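Local atomic coordinates of tricorn protease (Thermoplasma acidophilum, PDB entry 1K32), a protein that acts as a large serine protease with beta-propeller domains, assembled from six chains, that probably degrades peptides released by the proteasome. Residues A[215-229]-A[238-252]. Numbering follows the deposited sequence.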
loop_
_atom_site.group_PDB
_atom_site.type_symbol
_atom_site.label_atom_id
_atom_site.label_comp_id
_atom_site.label_asym_id
_atom_site.label_seq_id
_atom_site.Cartn_x
_atom_site.Cartn_y
_atom_site.Cartn_z
ATOM N N ARG A 215 76.314 24.833 -34.645
ATOM C CA ARG A 215 75.953 25.603 -33.463
ATOM C C ARG A 215 74.547 25.249 -33.026
ATOM O O ARG A 215 73.663 25.029 -33.851
ATOM C CB ARG A 215 76.026 27.105 -33.735
ATOM C CG ARG A 215 77.432 27.622 -33.954
ATOM C CD ARG A 215 77.595 29.007 -33.350
ATOM N NE ARG A 215 78.824 29.061 -32.569
ATOM C CZ ARG A 215 78.925 29.582 -31.354
ATOM N NH1 ARG A 215 80.092 29.570 -30.740
ATOM N NH2 ARG A 215 77.873 30.115 -30.752
ATOM N N ILE A 216 74.346 25.181 -31.721
ATOM C CA ILE A 216 73.035 24.876 -31.186
ATOM C C ILE A 216 72.415 26.206 -30.800
ATOM O O ILE A 216 72.972 26.936 -29.986
ATOM C CB ILE A 216 73.113 23.990 -29.911
ATOM C CG1 ILE A 216 73.909 22.718 -30.193
ATOM C CG2 ILE A 216 71.702 23.628 -29.439
ATOM C CD1 ILE A 216 74.209 21.898 -28.946
ATOM N N TYR A 217 71.286 26.539 -31.404
ATOM C CA TYR A 217 70.599 27.771 -31.054
ATOM C C TYR A 217 69.436 27.435 -30.130
ATOM O O TYR A 217 68.803 26.373 -30.252
ATOM C CB TYR A 217 70.108 28.493 -32.306
ATOM C CG TYR A 217 71.235 29.057 -33.140
ATOM C CD1 TYR A 217 72.039 28.223 -33.924
ATOM C CD2 TYR A 217 71.514 30.421 -33.125
ATOM C CE1 TYR A 217 73.090 28.738 -34.670
ATOM C CE2 TYR A 217 72.557 30.948 -33.859
ATOM C CZ TYR A 217 73.345 30.108 -34.630
ATOM O OH TYR A 217 74.385 30.648 -35.353
ATOM N N PHE A 218 69.164 28.336 -29.190
ATOM C CA PHE A 218 68.100 28.115 -28.225
ATOM C C PHE A 218 67.673 29.413 -27.565
ATOM O O PHE A 218 68.246 30.483 -27.817
ATOM C CB PHE A 218 68.566 27.119 -27.153
ATOM C CG PHE A 218 69.834 27.526 -26.455
ATOM C CD1 PHE A 218 69.810 28.442 -25.410
ATOM C CD2 PHE A 218 71.063 27.007 -26.864
ATOM C CE1 PHE A 218 71.003 28.839 -24.779
ATOM C CE2 PHE A 218 72.252 27.392 -26.244
ATOM C CZ PHE A 218 72.222 28.315 -25.196
ATOM N N ILE A 219 66.684 29.308 -26.690
ATOM C CA ILE A 219 66.171 30.475 -26.002
ATOM C C ILE A 219 66.329 30.402 -24.490
ATOM O O ILE A 219 66.137 29.341 -23.883
ATOM C CB ILE A 219 64.672 30.675 -26.326
ATOM C CG1 ILE A 219 64.495 30.966 -27.820
ATOM C CG2 ILE A 219 64.089 31.802 -25.459
ATOM C CD1 ILE A 219 63.050 30.962 -28.276
ATOM N N THR A 220 66.697 31.535 -23.883
ATOM C CA THR A 220 66.808 31.617 -22.426
ATOM C C THR A 220 66.767 33.067 -21.974
ATOM O O THR A 220 66.990 33.974 -22.766
ATOM C CB THR A 220 68.078 30.930 -21.881
ATOM O OG1 THR A 220 67.956 30.791 -20.460
ATOM C CG2 THR A 220 69.316 31.733 -22.200
ATOM N N ASP A 221 66.460 33.295 -20.709
ATOM C CA ASP A 221 66.379 34.662 -20.215
ATOM C C ASP A 221 67.418 34.946 -19.135
ATOM O O ASP A 221 67.168 35.700 -18.192
ATOM C CB ASP A 221 64.964 34.950 -19.698
ATOM C CG ASP A 221 64.541 34.008 -18.579
ATOM O OD1 ASP A 221 63.351 34.031 -18.198
ATOM O OD2 ASP A 221 65.392 33.249 -18.074
ATOM N N ILE A 222 68.599 34.360 -19.298
ATOM C CA ILE A 222 69.661 34.539 -18.321
ATOM C C ILE A 222 70.049 36.001 -18.111
ATOM O O ILE A 222 70.606 36.347 -17.074
ATOM C CB ILE A 222 70.914 33.750 -18.713
ATOM C CG1 ILE A 222 71.921 33.794 -17.562
ATOM C CG2 ILE A 222 71.497 34.319 -19.998
ATOM C CD1 ILE A 222 73.042 32.808 -17.683
ATOM N N ASP A 223 69.751 36.855 -19.084
ATOM C CA ASP A 223 70.083 38.269 -18.967
ATOM C C ASP A 223 68.878 39.133 -18.583
ATOM O O ASP A 223 68.936 40.360 -18.642
ATOM C CB ASP A 223 70.730 38.756 -20.276
ATOM C CG ASP A 223 72.135 38.167 -20.493
ATOM O OD1 ASP A 223 72.561 38.001 -21.655
ATOM O OD2 ASP A 223 72.821 37.874 -19.489
ATOM N N GLY A 224 67.784 38.493 -18.185
ATOM C CA GLY A 224 66.611 39.241 -17.772
ATOM C C GLY A 224 65.410 39.218 -18.698
ATOM O O GLY A 224 64.313 39.602 -18.300
ATOM N N PHE A 225 65.603 38.765 -19.927
ATOM C CA PHE A 225 64.517 38.721 -20.899
ATOM C C PHE A 225 64.834 37.614 -21.900
ATOM O O PHE A 225 66.001 37.316 -22.137
ATOM C CB PHE A 225 64.432 40.064 -21.628
ATOM C CG PHE A 225 63.092 40.347 -22.245
ATOM C CD1 PHE A 225 62.105 41.001 -21.517
ATOM C CD2 PHE A 225 62.824 39.974 -23.554
ATOM C CE1 PHE A 225 60.856 41.288 -22.087
ATOM C CE2 PHE A 225 61.582 40.252 -24.139
ATOM C CZ PHE A 225 60.594 40.913 -23.405
ATOM N N GLY A 226 63.799 37.007 -22.481
ATOM C CA GLY A 226 64.037 35.948 -23.444
ATOM C C GLY A 226 64.784 36.446 -24.667
ATOM O O GLY A 226 64.425 37.456 -25.259
ATOM N N GLN A 227 65.842 35.742 -25.040
ATOM C CA GLN A 227 66.625 36.105 -26.216
ATOM C C GLN A 227 67.126 34.821 -26.862
ATOM O O GLN A 227 67.083 33.747 -26.252
ATOM C CB GLN A 227 67.848 36.951 -25.833
ATOM C CG GLN A 227 67.560 38.122 -24.891
ATOM C CD GLN A 227 66.801 39.253 -25.553
ATOM O OE1 GLN A 227 66.382 40.199 -24.886
ATOM N NE2 GLN A 227 66.634 39.174 -26.862
ATOM N N ILE A 228 67.602 34.937 -28.092
ATOM C CA ILE A 228 68.157 33.799 -28.795
ATOM C C ILE A 228 69.660 33.782 -28.534
ATOM O O ILE A 228 70.332 34.799 -28.689
ATOM C CB ILE A 228 67.903 33.904 -30.315
ATOM C CG1 ILE A 228 66.396 33.983 -30.572
ATOM C CG2 ILE A 228 68.507 32.698 -31.042
ATOM C CD1 ILE A 228 66.040 34.081 -32.041
ATOM N N TYR A 229 70.168 32.633 -28.101
ATOM C CA TYR A 229 71.594 32.437 -27.827
ATOM C C TYR A 229 72.050 31.221 -28.626
ATOM O O TYR A 229 71.236 30.560 -29.283
ATOM C CB TYR A 229 71.844 32.128 -26.342
ATOM C CG TYR A 229 71.561 33.260 -25.378
ATOM C CD1 TYR A 229 70.254 33.600 -25.042
ATOM C CD2 TYR A 229 72.603 34.000 -24.814
ATOM C CE1 TYR A 229 69.985 34.640 -24.179
ATOM C CE2 TYR A 229 72.348 35.054 -23.940
ATOM C CZ TYR A 229 71.030 35.367 -23.631
ATOM O OH TYR A 229 70.735 36.414 -22.799
ATOM N N LEU A 238 79.488 30.790 -25.781
ATOM C CA LEU A 238 78.127 31.313 -25.715
ATOM C C LEU A 238 77.982 32.672 -26.383
ATOM O O LEU A 238 78.755 33.589 -26.110
ATOM C CB LEU A 238 77.671 31.422 -24.253
ATOM C CG LEU A 238 76.280 32.013 -23.997
ATOM C CD1 LEU A 238 75.213 31.046 -24.487
ATOM C CD2 LEU A 238 76.106 32.282 -22.508
ATOM N N ARG A 239 76.977 32.793 -27.246
ATOM C CA ARG A 239 76.688 34.041 -27.945
ATOM C C ARG A 239 75.231 34.466 -27.760
ATOM O O ARG A 239 74.331 33.630 -27.667
ATOM C CB ARG A 239 76.975 33.900 -29.440
ATOM C CG ARG A 239 78.421 33.597 -29.765
ATOM C CD ARG A 239 78.610 33.371 -31.249
ATOM N NE ARG A 239 79.959 32.907 -31.549
ATOM C CZ ARG A 239 80.381 32.573 -32.763
ATOM N NH1 ARG A 239 81.629 32.160 -32.937
ATOM N NH2 ARG A 239 79.554 32.650 -33.801
ATOM N N LYS A 240 75.014 35.778 -27.716
ATOM C CA LYS A 240 73.683 36.356 -27.561
ATOM C C LYS A 240 73.345 37.040 -28.887
ATOM O O LYS A 240 74.011 38.000 -29.274
ATOM C CB LYS A 240 73.704 37.368 -26.409
ATOM C CG LYS A 240 72.400 38.101 -26.133
ATOM C CD LYS A 240 72.578 38.990 -24.908
ATOM C CE LYS A 240 71.360 39.843 -24.617
ATOM N NZ LYS A 240 71.068 40.824 -25.694
ATOM N N HIS A 241 72.316 36.554 -29.579
ATOM C CA HIS A 241 71.949 37.106 -30.880
ATOM C C HIS A 241 70.791 38.088 -30.994
ATOM O O HIS A 241 70.545 38.604 -32.080
ATOM C CB HIS A 241 71.693 35.972 -31.872
ATOM C CG HIS A 241 72.840 35.028 -32.007
ATOM N ND1 HIS A 241 72.973 33.904 -31.224
ATOM C CD2 HIS A 241 73.932 35.060 -32.808
ATOM C CE1 HIS A 241 74.096 33.284 -31.535
ATOM N NE2 HIS A 241 74.698 33.964 -32.493
ATOM N N THR A 242 70.079 38.346 -29.903
ATOM C CA THR A 242 68.952 39.270 -29.953
ATOM C C THR A 242 68.880 40.133 -28.717
ATOM O O THR A 242 69.443 39.793 -27.682
ATOM C CB THR A 242 67.609 38.521 -30.058
ATOM O OG1 THR A 242 67.419 37.713 -28.886
ATOM C CG2 THR A 242 67.588 37.637 -31.305
ATOM N N SER A 243 68.162 41.245 -28.830
ATOM C CA SER A 243 67.982 42.174 -27.721
ATOM C C SER A 243 66.531 42.641 -27.640
ATOM O O SER A 243 66.260 43.833 -27.562
ATOM C CB SER A 243 68.904 43.388 -27.888
ATOM O OG SER A 243 70.254 43.031 -27.681
ATOM N N PHE A 244 65.601 41.694 -27.659
ATOM C CA PHE A 244 64.183 42.020 -27.588
ATOM C C PHE A 244 63.808 42.642 -26.237
ATOM O O PHE A 244 64.420 42.337 -25.217
ATOM C CB PHE A 244 63.338 40.757 -27.781
ATOM C CG PHE A 244 63.628 40.007 -29.047
ATOM C CD1 PHE A 244 63.983 38.659 -29.002
ATOM C CD2 PHE A 244 63.499 40.623 -30.288
ATOM C CE1 PHE A 244 64.202 37.937 -30.173
ATOM C CE2 PHE A 244 63.713 39.910 -31.464
ATOM C CZ PHE A 244 64.064 38.562 -31.404
ATOM N N THR A 245 62.795 43.504 -26.238
ATOM C CA THR A 245 62.315 44.122 -25.004
ATOM C C THR A 245 60.785 44.129 -24.937
ATOM O O THR A 245 60.212 44.383 -23.878
ATOM C CB THR A 245 62.803 45.584 -24.852
ATOM O OG1 THR A 245 62.353 46.349 -25.969
ATOM C CG2 THR A 245 64.324 45.648 -24.762
ATOM N N ASP A 246 60.122 43.845 -26.058
ATOM C CA ASP A 246 58.657 43.842 -26.083
ATOM C C ASP A 246 57.994 42.550 -25.587
ATOM O O ASP A 246 57.246 42.577 -24.605
ATOM C CB ASP A 246 58.137 44.202 -27.483
ATOM C CG ASP A 246 58.688 43.308 -28.586
ATOM O OD1 ASP A 246 58.314 43.560 -29.746
ATOM O OD2 ASP A 246 59.480 42.376 -28.319
ATOM N N TYR A 247 58.250 41.437 -26.273
ATOM C CA TYR A 247 57.704 40.137 -25.882
ATOM C C TYR A 247 58.775 39.070 -26.029
ATOM O O TYR A 247 59.676 39.200 -26.855
ATOM C CB TYR A 247 56.492 39.758 -26.738
ATOM C CG TYR A 247 55.392 40.798 -26.768
ATOM C CD1 TYR A 247 55.347 41.772 -27.767
ATOM C CD2 TYR A 247 54.383 40.801 -25.806
ATOM C CE1 TYR A 247 54.312 42.727 -27.811
ATOM C CE2 TYR A 247 53.348 41.749 -25.837
ATOM C CZ TYR A 247 53.319 42.703 -26.843
ATOM O OH TYR A 247 52.287 43.610 -26.898
ATOM N N TYR A 248 58.681 38.026 -25.210
ATOM C CA TYR A 248 59.633 36.919 -25.242
ATOM C C TYR A 248 59.518 36.119 -26.538
ATOM O O TYR A 248 58.416 35.893 -27.037
ATOM C CB TYR A 248 59.385 35.952 -24.080
ATOM C CG TYR A 248 59.980 36.342 -22.752
ATOM C CD1 TYR A 248 59.788 37.615 -22.221
ATOM C CD2 TYR A 248 60.715 35.420 -22.009
ATOM C CE1 TYR A 248 60.316 37.961 -20.974
ATOM C CE2 TYR A 248 61.244 35.749 -20.767
ATOM C CZ TYR A 248 61.044 37.021 -20.255
ATOM O OH TYR A 248 61.579 37.341 -19.028
ATOM N N PRO A 249 60.659 35.704 -27.105
ATOM C CA PRO A 249 60.656 34.915 -28.339
ATOM C C PRO A 249 60.268 33.484 -27.935
ATOM O O PRO A 249 60.528 33.055 -26.805
ATOM C CB PRO A 249 62.104 35.021 -28.815
ATOM C CG PRO A 249 62.868 35.013 -27.510
ATOM C CD PRO A 249 62.040 35.992 -26.668
ATOM N N ARG A 250 59.643 32.746 -28.844
ATOM C CA ARG A 250 59.222 31.388 -28.518
ATOM C C ARG A 250 59.254 30.448 -29.701
ATOM O O ARG A 250 59.130 30.865 -30.859
ATOM C CB ARG A 250 57.762 31.364 -28.029
ATOM C CG ARG A 250 57.423 32.191 -26.814
ATOM C CD ARG A 250 58.068 31.642 -25.558
ATOM N NE ARG A 250 57.783 32.525 -24.441
ATOM C CZ ARG A 250 58.357 32.444 -23.252
ATOM N NH1 ARG A 250 58.018 33.311 -22.308
ATOM N NH2 ARG A 250 59.268 31.504 -23.014
ATOM N N HIS A 251 59.410 29.166 -29.387
ATOM C CA HIS A 251 59.308 28.140 -30.405
ATOM C C HIS A 251 60.263 28.244 -31.592
ATOM O O HIS A 251 59.811 28.428 -32.711
ATOM C CB HIS A 251 57.857 28.181 -30.907
ATOM C CG HIS A 251 57.361 26.897 -31.496
ATOM N ND1 HIS A 251 56.906 25.851 -30.723
ATOM C CD2 HIS A 251 57.179 26.522 -32.784
ATOM C CE1 HIS A 251 56.458 24.889 -31.509
ATOM N NE2 HIS A 251 56.612 25.271 -32.765
ATOM N N LEU A 252 61.570 28.143 -31.367
ATOM C CA LEU A 252 62.519 28.184 -32.488
ATOM C C LEU A 252 62.397 26.907 -33.329
ATOM O O LEU A 252 62.180 25.825 -32.798
ATOM C CB LEU A 252 63.970 28.247 -31.995
ATOM C CG LEU A 252 64.446 29.401 -31.125
ATOM C CD1 LEU A 252 65.951 29.292 -30.999
ATOM C CD2 LEU A 252 64.050 30.740 -31.742
#
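The F225 ring lies between T245 and Y248, one on each face: Y248 CE1 sits over the centre of one, 3.5 Å from F225 CE1, and T245 CA makes a CH-pi contact with the opposite face. D246 O and Y247 N meet its edge in plane. The planes of the F225 and Y248 rings are inclined at 45°. F225 swings its ring into the bend 244-248 because chi1 (-158°) turns CG away from the backbone N. Y248 in turn carries G226 over one face, the CA in a CH-pi contact and G226 N 3.3 Å from Y248 CE2, while D221 OD1, hydrogen-bonded to G178 N, sits at its edge. The absence of a CB at G226 lets the backbone lie against the Y248 ring and P249 CD. Were Y248 replaced by alanine, F225 would be likely to lose the cover on one face and a gap would probably open beside G226.

At the other end the guanidinium groups of R215 and R239 lie flat on each other, centres 3.6 Å apart; D237, salt-bridged to both, probably offsets their like charges. H241 takes Y217 CE2 over one face. Between these ends, T242 OG1 accepts a fairly straight bond from I228 N (2.9 Å, 163°), and H241 N donates to I228 O (2.8 Å). Y229 and K240 form an antiparallel non-hydrogen-bonded pair, in which K240 CB packs 3.6 Å from Y229 CE2. On the side of strand 249-252, I219 CD1 packs on L252 CG at 3.5 Å, and I228 CD1 meets L252 CD2.

The arrangement exemplifies how a beta-propeller passes from blade to blade: strand 239-240 closes the four-stranded sheet 207-240 as an outer strand, and the chain then crosses to strand 249-254, an outer strand of the next sheet, where F261 of strand 259-263 packs against both I228 and L252.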